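Local coordinates for protein peroxiredoxin PRX1, mitochondrial (Saccharomyces cerevisiae, PDB 5YKJ) that reduces peroxides in mitochondria as a 1-Cys thiol peroxidase whose oxidised thiol is probably resolved through the glutathione and thioredoxin systems, at residues A[20-26]-A[63-67]; A[26-30]-A[132-137]; A[31-37]-A[127-133]; A[76-80]-A[96-100]. All coordinates share one frame; numbering follows the deposited sequence.

Interaction 1 of 4, residues A[20-26]-A[63-67]; sequences INFYDYL and VKLIG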
# COMPACT_ATOMS: atom_id res chain seq x y z
N ILE A 20 8.32 9.28 -14.08
CA ILE A 20 8.95 8.97 -12.83
C ILE A 20 9.77 7.69 -12.91
O ILE A 20 9.63 6.92 -13.78
CB ILE A 20 7.96 8.82 -11.67
CG1 ILE A 20 7.19 7.52 -11.75
CG2 ILE A 20 7.06 10.01 -11.60
CD1 ILE A 20 6.46 7.18 -10.47
N ASN A 21 10.63 7.55 -11.93
CA ASN A 21 11.34 6.34 -11.67
C ASN A 21 10.72 6.00 -10.29
O ASN A 21 10.69 6.80 -9.47
CB ASN A 21 12.82 6.53 -11.57
CG ASN A 21 13.51 5.29 -11.07
OD1 ASN A 21 13.75 5.13 -9.93
ND2 ASN A 21 13.75 4.41 -11.96
N PHE A 22 10.22 4.79 -10.11
CA PHE A 22 9.53 4.44 -8.89
C PHE A 22 10.33 4.59 -7.62
O PHE A 22 9.87 5.13 -6.70
CB PHE A 22 9.05 2.99 -9.06
CG PHE A 22 8.13 2.48 -7.95
CD1 PHE A 22 7.00 3.15 -7.61
CD2 PHE A 22 8.39 1.31 -7.31
CE1 PHE A 22 6.20 2.72 -6.63
CE2 PHE A 22 7.55 0.84 -6.32
CZ PHE A 22 6.44 1.54 -6.00
N TYR A 23 11.54 4.08 -7.61
CA TYR A 23 12.38 4.18 -6.44
C TYR A 23 12.68 5.65 -6.08
O TYR A 23 12.66 6.02 -4.96
CB TYR A 23 13.69 3.39 -6.61
CG TYR A 23 13.61 1.89 -6.42
CD1 TYR A 23 12.42 1.24 -6.45
CD2 TYR A 23 14.74 1.16 -6.24
CE1 TYR A 23 12.35 -0.11 -6.31
CE2 TYR A 23 14.70 -0.18 -6.10
CZ TYR A 23 13.49 -0.82 -6.11
OH TYR A 23 13.46 -2.15 -5.94
N ASP A 24 12.95 6.44 -7.11
CA ASP A 24 13.21 7.85 -6.94
C ASP A 24 11.99 8.55 -6.39
O ASP A 24 12.12 9.40 -5.55
CB ASP A 24 13.59 8.48 -8.27
CG ASP A 24 14.99 8.17 -8.71
OD1 ASP A 24 15.74 7.64 -7.93
OD2 ASP A 24 15.31 8.43 -9.84
N TYR A 25 10.82 8.18 -6.87
CA TYR A 25 9.63 8.81 -6.36
C TYR A 25 9.46 8.52 -4.87
O TYR A 25 9.13 9.36 -4.11
CB TYR A 25 8.34 8.34 -7.13
CG TYR A 25 7.03 8.71 -6.43
CD1 TYR A 25 6.56 9.98 -6.45
CD2 TYR A 25 6.28 7.77 -5.77
CE1 TYR A 25 5.42 10.33 -5.81
CE2 TYR A 25 5.12 8.10 -5.14
CZ TYR A 25 4.68 9.38 -5.15
OH TYR A 25 3.52 9.73 -4.51
N LEU A 26 9.64 7.27 -4.51
CA LEU A 26 9.49 6.85 -3.15
C LEU A 26 10.53 7.44 -2.21
O LEU A 26 10.25 7.75 -1.14
CB LEU A 26 9.54 5.33 -3.04
CG LEU A 26 8.37 4.52 -3.56
CD1 LEU A 26 8.68 3.05 -3.42
CD2 LEU A 26 7.08 4.91 -2.87
N VAL A 63 4.56 8.13 4.34
CA VAL A 63 4.09 7.22 3.32
C VAL A 63 3.65 7.99 2.06
O VAL A 63 2.89 8.88 2.15
CB VAL A 63 2.88 6.41 3.80
CG1 VAL A 63 2.43 5.45 2.73
CG2 VAL A 63 3.20 5.65 5.07
N LYS A 64 4.15 7.58 0.91
CA LYS A 64 3.79 8.14 -0.36
C LYS A 64 2.85 7.17 -1.08
O LYS A 64 3.07 6.01 -1.10
CB LYS A 64 5.00 8.33 -1.23
CG LYS A 64 5.89 9.43 -0.76
CD LYS A 64 6.97 9.83 -1.73
CE LYS A 64 7.80 10.89 -1.07
NZ LYS A 64 9.24 10.67 -1.14
N LEU A 65 1.78 7.72 -1.62
CA LEU A 65 0.79 6.99 -2.35
C LEU A 65 1.09 7.05 -3.84
O LEU A 65 1.67 7.95 -4.32
CB LEU A 65 -0.62 7.57 -2.08
CG LEU A 65 -1.09 7.58 -0.65
CD1 LEU A 65 -2.27 8.48 -0.46
CD2 LEU A 65 -1.52 6.19 -0.28
N ILE A 66 0.70 5.99 -4.51
CA ILE A 66 0.82 5.90 -5.95
C ILE A 66 -0.21 4.91 -6.50
O ILE A 66 -0.30 3.84 -6.08
CB ILE A 66 2.24 5.63 -6.43
CG1 ILE A 66 2.30 5.72 -7.92
CG2 ILE A 66 2.74 4.30 -5.92
CD1 ILE A 66 3.69 6.01 -8.42
N GLY A 67 -0.94 5.38 -7.46
CA GLY A 67 -1.96 4.62 -8.03
C GLY A 67 -1.59 3.97 -9.42
O GLY A 67 -0.71 4.49 -10.05
O HOH W 1 11.49 11.39 -3.36
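Tyr25 and Lys64 reach past each other in opposite directions where the short helix 22-26 packs on strand 63-67, part of the central mixed sheet of this thioredoxin-fold peroxiredoxin. Each side chain ends on the other segment's backbone. With CG trans to the backbone N (chi1 166°), the Tyr25 ring extends toward the strand and its hydroxyl donates to the carbonyl oxygen of Leu65, OH to O 2.6 Å, a short bond that ties the end of the phenol to the strand backbone. Lys64 runs the other way over one face of that ring, with its CD 4.3 Å from the ring centroid in a CH-pi contact. Its chain is extended as far as CE and then bends at chi4 (131°), which turns the ammonium toward the C-terminal end of the helix. There NZ donates to two successive carbonyls, Tyr25 O at 3.2 Å and Leu26 O at 3.1 Å; it meets the first from slightly out of its carbonyl plane, the second from well above it. Water 1 donates to Asp24 O and accepts a weak bond from the same NZ. At the other end of the helix, Asn21 is the N-cap, its OD1 accepting from Asp24 N.

Next to this polar pair lies an apolar layer built on Ile66. Its CB lies 4.0 Å from Tyr25 CE2, while its CG2 meets the edge of the Phe22 ring, in plane, at CE1. Phe22 in turn stacks on Phe11. The remaining branch of Ile66 meets Ile20 tip to tip, CD1 to CD1 at 3.6 Å.

Interaction 2 of 4, residues A[26-30]-A[132-137]; sequences LGDSW and VIDPKK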
# COMPACT_ATOMS: atom_id res chain seq x y z
N LEU A 26 9.64 7.27 -4.51
CA LEU A 26 9.49 6.85 -3.15
C LEU A 26 10.53 7.44 -2.21
O LEU A 26 10.25 7.75 -1.14
CB LEU A 26 9.54 5.33 -3.04
CG LEU A 26 8.37 4.52 -3.56
CD1 LEU A 26 8.68 3.05 -3.42
CD2 LEU A 26 7.08 4.91 -2.87
N GLY A 27 11.74 7.52 -2.69
CA GLY A 27 12.81 8.01 -1.86
C GLY A 27 12.99 7.12 -0.67
O GLY A 27 13.03 5.95 -0.80
N ASP A 28 13.10 7.73 0.49
CA ASP A 28 13.22 7.01 1.73
C ASP A 28 11.88 6.89 2.48
O ASP A 28 11.87 6.64 3.62
CB ASP A 28 14.24 7.64 2.67
CG ASP A 28 15.62 7.62 2.12
OD1 ASP A 28 16.01 6.67 1.46
OD2 ASP A 28 16.32 8.61 2.35
N SER A 29 10.77 7.09 1.80
CA SER A 29 9.49 7.00 2.40
C SER A 29 8.93 5.58 2.24
O SER A 29 9.41 4.82 1.46
CB SER A 29 8.53 7.95 1.72
OG SER A 29 8.83 9.29 1.98
N TRP A 30 7.91 5.29 3.00
CA TRP A 30 7.18 4.06 2.81
C TRP A 30 6.30 4.37 1.58
O TRP A 30 6.10 5.48 1.22
CB TRP A 30 6.27 3.72 4.00
CG TRP A 30 6.97 3.17 5.16
CD1 TRP A 30 7.77 3.84 6.01
CD2 TRP A 30 6.89 1.85 5.66
NE1 TRP A 30 8.23 3.01 6.98
CE2 TRP A 30 7.68 1.78 6.80
CE3 TRP A 30 6.21 0.72 5.26
CZ2 TRP A 30 7.85 0.62 7.52
CZ3 TRP A 30 6.36 -0.45 6.01
CH2 TRP A 30 7.17 -0.48 7.11
N VAL A 132 2.16 -2.68 0.16
CA VAL A 132 2.74 -1.76 1.12
C VAL A 132 4.24 -2.03 1.09
O VAL A 132 4.65 -3.12 1.30
CB VAL A 132 2.21 -2.04 2.50
CG1 VAL A 132 2.85 -1.11 3.51
CG2 VAL A 132 0.72 -1.91 2.50
N ILE A 133 4.99 -0.99 0.75
CA ILE A 133 6.44 -1.07 0.55
C ILE A 133 7.23 -0.22 1.54
O ILE A 133 6.89 0.88 1.78
CB ILE A 133 6.73 -0.65 -0.86
CG1 ILE A 133 5.96 -1.56 -1.78
CG2 ILE A 133 8.20 -0.65 -1.20
CD1 ILE A 133 5.84 -1.06 -3.20
N ASP A 134 8.26 -0.81 2.11
CA ASP A 134 9.06 -0.11 3.05
C ASP A 134 10.13 0.76 2.38
O ASP A 134 10.30 0.74 1.24
CB ASP A 134 9.56 -1.01 4.19
CG ASP A 134 10.71 -1.93 3.78
OD1 ASP A 134 11.32 -1.73 2.77
OD2 ASP A 134 10.94 -2.84 4.54
N PRO A 135 10.85 1.53 3.20
CA PRO A 135 11.90 2.44 2.71
C PRO A 135 13.06 1.74 2.03
O PRO A 135 13.74 2.33 1.29
CB PRO A 135 12.34 3.20 3.97
CG PRO A 135 11.15 3.18 4.86
CD PRO A 135 10.46 1.86 4.58
N LYS A 136 13.23 0.45 2.29
CA LYS A 136 14.25 -0.37 1.67
C LYS A 136 13.71 -1.09 0.43
O LYS A 136 14.35 -1.92 -0.06
CB LYS A 136 14.87 -1.38 2.63
CG LYS A 136 15.28 -0.81 3.93
CD LYS A 136 16.28 0.29 3.85
CE LYS A 136 17.19 0.25 2.66
NZ LYS A 136 18.13 -0.89 2.63
N LYS A 137 12.53 -0.72 -0.01
CA LYS A 137 11.89 -1.29 -1.16
C LYS A 137 11.42 -2.73 -1.00
O LYS A 137 11.24 -3.38 -1.96
CB LYS A 137 12.71 -1.14 -2.46
CG LYS A 137 13.31 0.23 -2.66
CD LYS A 137 12.28 1.34 -2.87
CE LYS A 137 12.90 2.73 -2.88
NZ LYS A 137 13.19 3.28 -1.54
O HOH W 2 15.64 4.23 2.22
O HOH W 3 10.56 3.01 -0.36
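The indole of Trp30 lies flat against Asp134 and Pro135, where the type II' turn 26-29 leading into strand 30-36 meets the type I turn 134-137 after strand 129-133, at one end of the central sheet of the thioredoxin fold. This is the tight part. Pro135 CD sits 3.5 Å from the centroid of the five-membered ring, and Asp134 CB covers the six-membered ring at 3.8 Å, both on one face. A chi1 of -77° sets CG of Trp30 beside its backbone N, and from there the indole lies along the 134-135 backbone. Val132 CG1 comes to the ring edge. The Asp134 carboxylate stands nearly perpendicular to the indole; its OD1 accepts from Lys136 N in an Asx turn, and OD2 forms a salt bridge with Arg140.

Toward Gly27 and Asp28 direct packing gives way to water. Water 2 donates to both Asp28 OD1 and Pro135 O, joining the exposed aspartate to the opposite turn. Water 3 donates to Ser29 O and Asp134 O and accepts from the ammonium of Lys137. That lysine, bent at chi2 and chi4, curls back over its own turn: NZ donates to Pro135 O at 3.0 Å and, almost in line with the carbonyl bond, to Gly27 O at 2.8 Å.

Interaction 3 of 4, residues A[31-37]-A[127-133]; sequences GVLFSHP and VRSVFVI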
# COMPACT_ATOMS: atom_id res chain seq x y z
N GLY A 31 5.78 3.31 1.00
CA GLY A 31 4.93 3.43 -0.14
C GLY A 31 3.71 2.50 -0.14
O GLY A 31 3.76 1.46 0.37
N VAL A 32 2.65 3.00 -0.73
CA VAL A 32 1.45 2.23 -0.97
C VAL A 32 1.14 2.30 -2.48
O VAL A 32 0.81 3.33 -2.98
CB VAL A 32 0.25 2.68 -0.12
CG1 VAL A 32 -0.98 1.89 -0.47
CG2 VAL A 32 0.51 2.50 1.34
N LEU A 33 1.31 1.17 -3.16
CA LEU A 33 1.00 1.09 -4.56
C LEU A 33 -0.36 0.36 -4.68
O LEU A 33 -0.46 -0.74 -4.27
CB LEU A 33 2.09 0.38 -5.33
CG LEU A 33 1.94 -0.02 -6.78
CD1 LEU A 33 1.82 1.19 -7.65
CD2 LEU A 33 3.04 -0.97 -7.22
N PHE A 34 -1.35 1.04 -5.23
CA PHE A 34 -2.67 0.50 -5.38
C PHE A 34 -3.09 0.48 -6.86
O PHE A 34 -2.83 1.35 -7.57
CB PHE A 34 -3.72 1.24 -4.53
CG PHE A 34 -3.74 2.74 -4.69
CD1 PHE A 34 -2.98 3.50 -3.92
CD2 PHE A 34 -4.51 3.35 -5.61
CE1 PHE A 34 -2.99 4.84 -4.02
CE2 PHE A 34 -4.55 4.72 -5.72
CZ PHE A 34 -3.77 5.45 -4.95
N SER A 35 -3.74 -0.61 -7.22
CA SER A 35 -4.07 -0.94 -8.55
C SER A 35 -5.55 -0.96 -8.93
O SER A 35 -6.35 -1.29 -8.18
CB SER A 35 -3.48 -2.31 -8.86
OG SER A 35 -2.19 -2.38 -8.38
N HIS A 36 -5.79 -0.54 -10.17
CA HIS A 36 -7.11 -0.48 -10.76
C HIS A 36 -7.10 -1.00 -12.19
O HIS A 36 -6.26 -0.74 -12.90
CB HIS A 36 -7.64 0.96 -10.70
CG HIS A 36 -7.66 1.50 -9.32
ND1 HIS A 36 -8.68 1.28 -8.46
CD2 HIS A 36 -6.75 2.21 -8.64
CE1 HIS A 36 -8.38 1.79 -7.29
NE2 HIS A 36 -7.22 2.37 -7.38
N PRO A 37 -8.14 -1.77 -12.54
CA PRO A 37 -8.21 -2.31 -13.90
C PRO A 37 -8.46 -1.25 -15.00
O PRO A 37 -8.03 -1.43 -16.07
CB PRO A 37 -9.35 -3.34 -13.84
CG PRO A 37 -9.52 -3.64 -12.41
CD PRO A 37 -9.15 -2.41 -11.68
N VAL A 127 -6.05 -6.88 -11.76
CA VAL A 127 -5.19 -5.71 -11.53
C VAL A 127 -5.80 -4.90 -10.40
O VAL A 127 -6.35 -3.89 -10.57
CB VAL A 127 -5.03 -4.89 -12.79
CG1 VAL A 127 -4.07 -3.74 -12.53
CG2 VAL A 127 -4.45 -5.78 -13.86
N ARG A 128 -5.70 -5.49 -9.24
CA ARG A 128 -6.35 -4.98 -8.07
C ARG A 128 -5.58 -5.10 -6.76
O ARG A 128 -6.13 -4.94 -5.73
CB ARG A 128 -7.68 -5.73 -7.87
CG ARG A 128 -8.85 -5.19 -8.64
CD ARG A 128 -9.26 -3.82 -8.13
NE ARG A 128 -10.00 -3.89 -6.88
CZ ARG A 128 -10.39 -2.84 -6.17
NH1 ARG A 128 -10.13 -1.64 -6.58
NH2 ARG A 128 -11.05 -3.00 -5.06
N SER A 129 -4.32 -5.41 -6.87
CA SER A 129 -3.52 -5.56 -5.68
C SER A 129 -3.05 -4.25 -5.08
O SER A 129 -2.89 -3.32 -5.74
CB SER A 129 -2.33 -6.49 -5.92
OG SER A 129 -2.74 -7.73 -6.35
N VAL A 130 -2.86 -4.29 -3.78
CA VAL A 130 -2.30 -3.19 -3.04
C VAL A 130 -1.02 -3.71 -2.39
O VAL A 130 -1.03 -4.69 -1.77
CB VAL A 130 -3.23 -2.62 -1.94
CG1 VAL A 130 -2.56 -1.48 -1.17
CG2 VAL A 130 -4.48 -2.05 -2.57
N PHE A 131 0.07 -3.01 -2.61
CA PHE A 131 1.34 -3.38 -2.04
C PHE A 131 1.85 -2.30 -1.07
O PHE A 131 1.92 -1.20 -1.45
CB PHE A 131 2.40 -3.55 -3.17
CG PHE A 131 2.01 -4.49 -4.29
CD1 PHE A 131 1.23 -4.08 -5.36
CD2 PHE A 131 2.46 -5.80 -4.30
CE1 PHE A 131 0.89 -4.94 -6.35
CE2 PHE A 131 2.10 -6.65 -5.33
CZ PHE A 131 1.36 -6.20 -6.34
N VAL A 132 2.16 -2.68 0.16
CA VAL A 132 2.74 -1.76 1.12
C VAL A 132 4.24 -2.03 1.09
O VAL A 132 4.65 -3.12 1.30
CB VAL A 132 2.21 -2.04 2.50
CG1 VAL A 132 2.85 -1.11 3.51
CG2 VAL A 132 0.72 -1.91 2.50
N ILE A 133 4.99 -0.99 0.75
CA ILE A 133 6.44 -1.07 0.55
C ILE A 133 7.23 -0.22 1.54
O ILE A 133 6.89 0.88 1.78
CB ILE A 133 6.73 -0.65 -0.86
CG1 ILE A 133 5.96 -1.56 -1.78
CG2 ILE A 133 8.20 -0.65 -1.20
CD1 ILE A 133 5.84 -1.06 -3.20
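The carbonyl oxygen of Ser129 is held twice by Ser35: the hydroxyl OG donates to Ser129 O at 2.9 Å, and the amide N adds a weak, bent bond at 3.2 Å. OG stands beside its own backbone N (chi1 -44°), which lets both donors converge on one acceptor near the end of the regular pairing. From there toward Gly31 the strands run antiparallel. Leu33 and Phe131 form a hydrogen-bonded pair, with Phe131 N to Leu33 O at 2.9 Å and Leu33 N to Phe131 O at 3.0 Å. Gly31 and Ile133 form the next, and Ile133 N points almost straight at Gly31 O (2.8 Å, 179°).

Side chains alternate between the two faces. Leu33 and Phe131 run next to each other in the same direction, with CD2 of the leucine 4.1 Å from CD1 of the ring, whose other contacts include Tyr108 edge-to-face. On the face of Val32 and Phe34, Val130 spreads its methyls between the two: CG1 meets Val32 CG1 at 3.8 Å, while CG2 touches Phe34 CB. Past Ser35 the pairing gives way to side-chain packing. Arg128, bent at chi2 and chi3, crosses Pro37, CD to CD at 3.8 Å, and carries its guanidinium to Glu47 in a salt bridge. The whole is an antiparallel pair of inner strands in the mixed central sheet of the thioredoxin fold of peroxiredoxins.

Interaction 4 of 4, residues A[76-80]-A[96-100]; sequences HEKWI and IIGDT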
# COMPACT_ATOMS: atom_id res chain seq x y z
N HIS A 76 -6.13 9.26 -17.42
CA HIS A 76 -6.01 9.44 -15.98
C HIS A 76 -6.22 10.90 -15.58
O HIS A 76 -6.75 11.14 -14.56
CB HIS A 76 -4.64 9.00 -15.46
CG HIS A 76 -4.39 7.54 -15.57
ND1 HIS A 76 -5.34 6.65 -15.97
CD2 HIS A 76 -3.28 6.83 -15.32
CE1 HIS A 76 -4.80 5.44 -15.99
NE2 HIS A 76 -3.56 5.53 -15.58
N GLU A 77 -5.74 11.82 -16.40
CA GLU A 77 -5.94 13.22 -16.09
C GLU A 77 -7.42 13.61 -16.02
O GLU A 77 -7.80 14.28 -15.12
CB GLU A 77 -5.17 14.08 -17.08
CG GLU A 77 -3.70 14.19 -16.73
CD GLU A 77 -2.82 14.74 -17.84
OE1 GLU A 77 -3.24 14.83 -18.96
OE2 GLU A 77 -1.65 14.96 -17.57
N LYS A 78 -8.20 13.14 -16.98
CA LYS A 78 -9.62 13.38 -16.98
C LYS A 78 -10.30 12.72 -15.77
O LYS A 78 -11.15 13.26 -15.17
CB LYS A 78 -10.29 12.83 -18.24
CG LYS A 78 -9.82 13.42 -19.54
CD LYS A 78 -10.39 12.68 -20.77
CE LYS A 78 -10.16 11.15 -20.82
NZ LYS A 78 -9.77 10.49 -22.12
N TRP A 79 -9.85 11.50 -15.45
CA TRP A 79 -10.38 10.77 -14.31
C TRP A 79 -10.10 11.56 -13.02
O TRP A 79 -10.93 11.68 -12.22
CB TRP A 79 -9.75 9.38 -14.26
CG TRP A 79 -10.35 8.41 -13.29
CD1 TRP A 79 -11.62 8.38 -12.87
CD2 TRP A 79 -9.70 7.33 -12.63
NE1 TRP A 79 -11.81 7.38 -11.99
CE2 TRP A 79 -10.63 6.74 -11.81
CE3 TRP A 79 -8.40 6.87 -12.62
CZ2 TRP A 79 -10.33 5.66 -11.01
CZ3 TRP A 79 -8.11 5.79 -11.83
CH2 TRP A 79 -9.07 5.21 -11.04
N ILE A 80 -8.90 12.10 -12.91
CA ILE A 80 -8.59 12.88 -11.72
C ILE A 80 -9.50 14.10 -11.56
O ILE A 80 -9.75 14.47 -10.50
CB ILE A 80 -7.09 13.25 -11.65
CG1 ILE A 80 -6.30 12.06 -11.12
CG2 ILE A 80 -6.79 14.46 -10.79
CD1 ILE A 80 -4.84 12.38 -11.19
N ILE A 96 -0.80 8.83 -10.66
CA ILE A 96 -1.47 7.67 -11.15
C ILE A 96 -0.65 7.27 -12.39
O ILE A 96 -0.47 8.04 -13.25
CB ILE A 96 -2.94 7.87 -11.53
CG1 ILE A 96 -3.70 8.51 -10.36
CG2 ILE A 96 -3.57 6.52 -11.85
CD1 ILE A 96 -5.17 8.60 -10.56
N ILE A 97 -0.17 6.03 -12.40
CA ILE A 97 0.63 5.52 -13.47
C ILE A 97 -0.20 5.15 -14.71
O ILE A 97 -1.13 4.47 -14.61
CB ILE A 97 1.40 4.25 -13.00
CG1 ILE A 97 2.35 4.57 -11.84
CG2 ILE A 97 2.08 3.54 -14.16
CD1 ILE A 97 2.66 3.37 -10.95
N GLY A 98 0.23 5.63 -15.86
CA GLY A 98 -0.45 5.29 -17.09
C GLY A 98 0.14 4.02 -17.67
O GLY A 98 1.07 4.02 -18.38
N ASP A 99 -0.43 2.91 -17.30
CA ASP A 99 0.03 1.61 -17.72
C ASP A 99 -0.80 1.08 -18.87
O ASP A 99 -1.42 0.09 -18.81
CB ASP A 99 -0.05 0.68 -16.51
CG ASP A 99 0.81 -0.56 -16.66
OD1 ASP A 99 1.78 -0.48 -17.32
OD2 ASP A 99 0.47 -1.56 -16.07
N THR A 100 -0.71 1.81 -19.96
CA THR A 100 -1.53 1.61 -21.10
C THR A 100 -1.50 0.19 -21.65
O THR A 100 -2.47 -0.30 -22.08
CB THR A 100 -1.00 2.54 -22.21
OG1 THR A 100 -0.82 3.87 -21.71
CG2 THR A 100 -1.86 2.49 -23.38
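His76 donates from NE2 to the carbonyl oxygen of Ile97 at 2.8 Å, an N-H...O angle of 136°. The oxygen lies almost in the imidazole plane; the bond is short but bent, and the nitrogen also sits above the carbonyl plane. Ile96 comes over a face of the same ring: its CG2 makes a CH-pi contact 3.9 Å from the centroid, with CD2 the nearest ring atom at 3.5 Å. The other branch of Ile96 leads to the helix one turn on. With CG1 trans to the carbonyl carbon (chi1 -53°), CD1 meets Ile80 CG1 tip to tip at 3.7 Å and lies 4.2 Å from Trp79 CE3. One isoleucine thus touches three side chains of the helix. Gly98 CA lies close to the imidazole, 3.5 Å from NE2.

In the second shell, Asp39 hydrogen-bonds ND1 of His76, so the imidazole is gripped at both nitrogens and its rotation is probably fixed. Trp79 is held by the bond of its NE1 to Thr45, and its ring meets Phe40. On the strand side, Ile96 N bonds to Thr16, and the two carboxylate oxygens of Asp99 accept from the amides of Val104 and Ala105. The contact belongs to the beta-alpha-beta unit 63-69, 73-87, 96-98: helix 73-87 packs on strand 96-98, which is an outermost strand of the chain's central sheet and runs parallel to strand 63-69.

All four contacts reach the same five-stranded mixed sheet, ordered 96-98, 63-69, 30-36, 129-133, 139-144. Interactions 1 and 2, centres about 8 Å apart, share Leu26 at the end of helix 22-26, and their segments alternate along the chain. Interaction 3 continues from interaction 2 along strand 129-133, sharing Val132 and Ile133, and backbone bonds between strands 30-36 and 63-69 tie it to interaction 1. Interaction 4, local in sequence, falls within the span closed by interaction 3 and lies at the edge strand 96-98, about 22 Å from interaction 2 between centres. Interactions 1 to 3 thereby join distant segments into one thioredoxin-fold core, as in other peroxiredoxins.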